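Local coordinates for glycosyl hydrolases family 31 family protein (Aspergillus niger, PDB 6DRU) that releases alpha-xylose from the non-reducing terminal glucose of xyloglucan oligosaccharides, as an alpha-xylosidase of glycoside hydrolase family 31, at the interface of chains A and B and the interface of chains A and C. Residues are numbered along the deposited sequence; one frame, centred on the assembly and turned at random. Chains: chain A/B/C, Glycosyl hydrolases family 31 family protein.

Contact 1 joins chains A and B and contact 2 joins chains A and C, so one subunit meets two different copies through separate surfaces. The centres of the C-alpha atoms of the two contacts lie about 46 Å apart, and they have no residue or secondary-structure element in common. Contact 1 is built from loops beside strand 197-201, whereas contact 2 uses strand 360-364 and its surroundings. Each belongs to a two-fold symmetric interface, which fits the four-copy deposited assembly, although a crystal structure alone does not establish a tetramer in solution. Contact 2 lies nearer the catalytic A:Asp395, at about 20 Å from its centre.

Contact 1: the interface of chains A and B. Residues chain A 164, 201-204; chain B 159, 163-165.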
loop_
_atom_site.group_PDB
_atom_site.type_symbol
_atom_site.label_atom_id
_atom_site.label_comp_id
_atom_site.label_asym_id
_atom_site.label_seq_id
_atom_site.Cartn_x
_atom_site.Cartn_y
_atom_site.Cartn_z
ATOM N N GLY A 164 30.613 9.569 2.306
ATOM C CA GLY A 164 29.878 10.607 1.613
ATOM C C GLY A 164 29.046 10.129 0.446
ATOM O O GLY A 164 28.510 10.965 -0.292
ATOM N N PHE A 201 26.230 6.556 3.777
ATOM C CA PHE A 201 27.482 6.795 4.491
ATOM C C PHE A 201 27.709 8.301 4.618
ATOM O O PHE A 201 28.607 8.889 4.016
ATOM C CB PHE A 201 28.637 6.096 3.785
ATOM C CG PHE A 201 28.548 4.601 3.833
ATOM C CD1 PHE A 201 28.815 3.918 5.009
ATOM C CD2 PHE A 201 28.189 3.877 2.709
ATOM C CE1 PHE A 201 28.729 2.539 5.062
ATOM C CE2 PHE A 201 28.103 2.498 2.754
ATOM C CZ PHE A 201 28.375 1.828 3.933
ATOM N N GLY A 202 26.855 8.920 5.434
ATOM C CA GLY A 202 26.877 10.355 5.603
ATOM C C GLY A 202 27.992 10.833 6.512
ATOM O O GLY A 202 28.722 10.053 7.125
ATOM N N THR A 203 28.114 12.161 6.590
ATOM C CA THR A 203 29.173 12.764 7.392
ATOM C C THR A 203 29.049 12.377 8.859
ATOM O O THR A 203 30.047 12.038 9.506
ATOM C CB THR A 203 29.144 14.284 7.240
ATOM O OG1 THR A 203 29.164 14.630 5.849
ATOM C CG2 THR A 203 30.345 14.913 7.940
ATOM N N LEU A 204 27.835 12.420 9.404
ATOM C CA LEU A 204 27.622 12.183 10.823
ATOM C C LEU A 204 26.726 10.991 11.125
ATOM O O LEU A 204 26.491 10.701 12.304
ATOM C CB LEU A 204 27.038 13.439 11.481
ATOM C CG LEU A 204 27.944 14.665 11.383
ATOM C CD1 LEU A 204 27.262 15.888 11.966
ATOM C CD2 LEU A 204 29.261 14.390 12.092
ATOM N N MET B 159 28.115 22.367 10.695
ATOM C CA MET B 159 28.694 22.451 9.360
ATOM C C MET B 159 27.914 23.445 8.516
ATOM O O MET B 159 26.687 23.537 8.624
ATOM C CB MET B 159 28.710 21.091 8.640
ATOM C CG MET B 159 29.302 19.940 9.434
ATOM S SD MET B 159 29.065 18.352 8.611
ATOM C CE MET B 159 27.283 18.307 8.456
ATOM N N LYS B 163 27.940 18.947 1.921
ATOM C CA LYS B 163 28.358 17.873 1.030
ATOM C C LYS B 163 28.632 16.595 1.813
ATOM O O LYS B 163 29.198 16.625 2.910
ATOM C CB LYS B 163 29.603 18.289 0.251
ATOM C CG LYS B 163 30.149 17.219 -0.677
ATOM C CD LYS B 163 29.563 17.355 -2.068
ATOM C CE LYS B 163 30.073 16.267 -2.996
ATOM N NZ LYS B 163 29.340 16.266 -4.293
ATOM N N GLY B 164 28.217 15.466 1.243
ATOM C CA GLY B 164 28.390 14.181 1.884
ATOM C C GLY B 164 27.360 13.845 2.936
ATOM O O GLY B 164 27.516 12.834 3.630
ATOM N N SER B 165 26.316 14.656 3.080
ATOM C CA SER B 165 25.280 14.441 4.078
ATOM C C SER B 165 23.960 14.083 3.407
ATOM O O SER B 165 23.673 14.515 2.287
ATOM C CB SER B 165 25.087 15.683 4.957
ATOM O OG SER B 165 26.245 15.961 5.726
#
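A:Thr203 lies between B:Gly164, B:Ser165 and B:Met159, and its side chain divides the polar from the apolar part of the patch. From CB outwards, the first neighbour is the B:Ser165 hydroxyl, with CB 3.7 Å from OG. At the branch, OG1 stands anti to the carbonyl carbon (chi1 -53°), which turns the hydroxyl toward chain B. There OG1 forms a hydrogen bond of 3.2 Å with OG of B:Ser165, its direction not fixed by the coordinates, and a weaker one of 3.3 Å to the backbone O of B:Gly164. The other branch, CG2, is directed to the sulfur: it lies 3.7 Å from SD of B:Met159, the two side chains running antiparallel alongside each other. B:Met159 is bent at its third torsion (chi3 -58°), and its terminal CE comes within 4.3 Å of CD1 of A:Leu204.

The carbonyl of B:Gly164 also receives the backbone N of A:Thr203, at 3.1 Å between N and O. This bond is weak, with an angle of only 120° at the hydrogen. Two groups of one residue therefore converge on a single acceptor, backbone and side chain together. Next to them the two copies of Gly164 meet backbone to backbone, their CA atoms 3.9 Å apart. Self-contact of equivalent residues is evidence that the two-fold axis passes close by, and the lack of side chains probably allows this close approach.

With its symmetry twin, the patch ties the loop after strand 197-201 to the partner's 159-165 segment. It probably helps hold a pair of subunits together, about 29 Å from the proton donor A:Asp487, and supplies no catalytic group.

Contact 2: the interface of chains A and C. Residues chain A 330, 335, 351, 353, 363; chain C 361, 408, 411, 415.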
loop_
_atom_site.group_PDB
_atom_site.type_symbol
_atom_site.label_atom_id
_atom_site.label_comp_id
_atom_site.label_asym_id
_atom_site.label_seq_id
_atom_site.Cartn_x
_atom_site.Cartn_y
_atom_site.Cartn_z
ATOM N N ASP A 330 8.220 -18.101 -24.305
ATOM C CA ASP A 330 7.163 -19.070 -24.575
ATOM C C ASP A 330 7.574 -20.099 -25.619
ATOM O O ASP A 330 7.082 -21.232 -25.589
ATOM C CB ASP A 330 5.879 -18.359 -25.003
ATOM C CG ASP A 330 5.338 -17.432 -23.929
ATOM O OD1 ASP A 330 4.395 -16.667 -24.222
ATOM O OD2 ASP A 330 5.869 -17.448 -22.798
ATOM N N TYR A 335 9.175 -24.216 -21.499
ATOM C CA TYR A 335 8.275 -23.177 -21.005
ATOM C C TYR A 335 7.058 -23.766 -20.303
ATOM O O TYR A 335 6.660 -23.290 -19.233
ATOM C CB TYR A 335 7.834 -22.266 -22.148
ATOM C CG TYR A 335 6.758 -21.286 -21.736
ATOM C CD1 TYR A 335 7.009 -20.316 -20.774
ATOM C CD2 TYR A 335 5.492 -21.334 -22.301
ATOM C CE1 TYR A 335 6.030 -19.419 -20.389
ATOM C CE2 TYR A 335 4.504 -20.440 -21.923
ATOM C CZ TYR A 335 4.780 -19.485 -20.968
ATOM O OH TYR A 335 3.805 -18.592 -20.587
ATOM N N PRO A 351 0.273 -10.258 -17.134
ATOM C CA PRO A 351 0.664 -11.592 -17.622
ATOM C C PRO A 351 1.750 -12.250 -16.792
ATOM O O PRO A 351 1.800 -13.485 -16.721
ATOM C CB PRO A 351 1.140 -11.313 -19.054
ATOM C CG PRO A 351 1.514 -9.864 -19.055
ATOM C CD PRO A 351 0.550 -9.201 -18.121
ATOM N N THR A 353 5.170 -11.303 -17.181
ATOM C CA THR A 353 6.468 -11.105 -17.812
ATOM C C THR A 353 7.307 -10.118 -17.012
ATOM O O THR A 353 6.800 -9.121 -16.493
ATOM C CB THR A 353 6.290 -10.599 -19.244
ATOM O OG1 THR A 353 5.341 -9.523 -19.260
ATOM C CG2 THR A 353 5.799 -11.719 -20.147
ATOM N N ARG A 363 10.255 -14.300 -18.843
ATOM C CA ARG A 363 10.147 -14.440 -17.397
ATOM C C ARG A 363 11.423 -15.086 -16.879
ATOM O O ARG A 363 11.890 -16.079 -17.447
ATOM C CB ARG A 363 8.934 -15.293 -17.004
ATOM C CG ARG A 363 7.623 -14.864 -17.636
ATOM C CD ARG A 363 6.713 -16.061 -17.876
ATOM N NE ARG A 363 5.530 -15.699 -18.652
ATOM C CZ ARG A 363 4.352 -15.389 -18.120
ATOM N NH1 ARG A 363 4.189 -15.404 -16.804
ATOM N NH2 ARG A 363 3.335 -15.067 -18.907
ATOM N N TYR C 361 3.399 -10.823 -26.424
ATOM C CA TYR C 361 2.898 -10.023 -25.318
ATOM C C TYR C 361 2.683 -8.593 -25.789
ATOM O O TYR C 361 3.502 -8.036 -26.527
ATOM C CB TYR C 361 3.862 -10.081 -24.134
ATOM C CG TYR C 361 3.886 -11.445 -23.485
ATOM C CD1 TYR C 361 4.783 -12.420 -23.903
ATOM C CD2 TYR C 361 2.993 -11.768 -22.473
ATOM C CE1 TYR C 361 4.798 -13.673 -23.318
ATOM C CE2 TYR C 361 2.999 -13.018 -21.882
ATOM C CZ TYR C 361 3.903 -13.967 -22.307
ATOM O OH TYR C 361 3.912 -15.212 -21.720
ATOM N N ASN C 408 -2.722 -13.906 -19.713
ATOM C CA ASN C 408 -1.989 -14.749 -20.663
ATOM C C ASN C 408 -2.930 -15.311 -21.731
ATOM O O ASN C 408 -2.907 -16.502 -22.043
ATOM C CB ASN C 408 -1.233 -15.872 -19.946
ATOM C CG ASN C 408 -0.311 -15.349 -18.865
ATOM O OD1 ASN C 408 0.698 -14.703 -19.150
ATOM N ND2 ASN C 408 -0.657 -15.620 -17.611
ATOM N N GLN C 411 -2.820 -18.343 -24.855
ATOM C CA GLN C 411 -1.974 -19.464 -24.479
ATOM C C GLN C 411 -2.853 -20.646 -24.072
ATOM O O GLN C 411 -4.078 -20.615 -24.216
ATOM C CB GLN C 411 -1.014 -19.050 -23.367
ATOM C CG GLN C 411 -0.056 -17.949 -23.771
ATOM C CD GLN C 411 0.956 -17.633 -22.691
ATOM O OE1 GLN C 411 1.050 -16.498 -22.223
ATOM N NE2 GLN C 411 1.726 -18.640 -22.291
ATOM N N ILE C 415 -2.386 -22.646 -18.595
ATOM C CA ILE C 415 -1.723 -21.397 -18.226
ATOM C C ILE C 415 -2.755 -20.311 -17.951
ATOM O O ILE C 415 -2.620 -19.531 -16.999
ATOM C CB ILE C 415 -0.726 -20.976 -19.321
ATOM C CG1 ILE C 415 0.450 -21.951 -19.372
ATOM C CG2 ILE C 415 -0.236 -19.555 -19.091
ATOM C CD1 ILE C 415 1.393 -21.699 -20.518
#
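The ring of C:Tyr361 and the side chain of A:Arg363 both leave the backbone with CG anti to the carbonyl carbon (chi1 -69° and -51°), which starts them toward each other; the bend of A:Arg363 at chi2 then brings its guanidinium edge across to the phenol. There NH2 of A:Arg363 donates to OH of C:Tyr361 over 2.9 Å; the bond is nearly straight (171° at the hydrogen) and lies in the guanidinium plane. The same oxygen is 2.9 Å from OD1 of A:Asp330, which approaches tip to tip, so the phenol can accept from the arginine and donate to the carboxylate. A positive guanidinium and a negative carboxylate, both likely, would polarise the phenol O-H in the same sense.

A second in-plane bond from NH2 runs 2.7 Å to OD1 of C:Asn408, reaching that oxygen from above its carbonyl plane. This bond supports the modelled amide orientation, although the close approach of OD1 to the O of A:Pro351 is doubtful. Within chain A, that proline carbonyl receives weak bonds from both terminal nitrogens of A:Arg363.

Methyl CG2 of A:Thr353 covers one face of the C:Tyr361 ring, 3.5 Å from its centroid. Farther along, NE2 of C:Gln411 donates in its amide plane to OH of A:Tyr335 (2.7 Å), and C:Ile415 CD1 packs 3.6 Å from CE2 of that ring.

Both subunits contribute strand 360-364 here. Around it chain A adds the start of helix 335-340, and chain C adds helix 413-417, all within the family's TIM-barrel region.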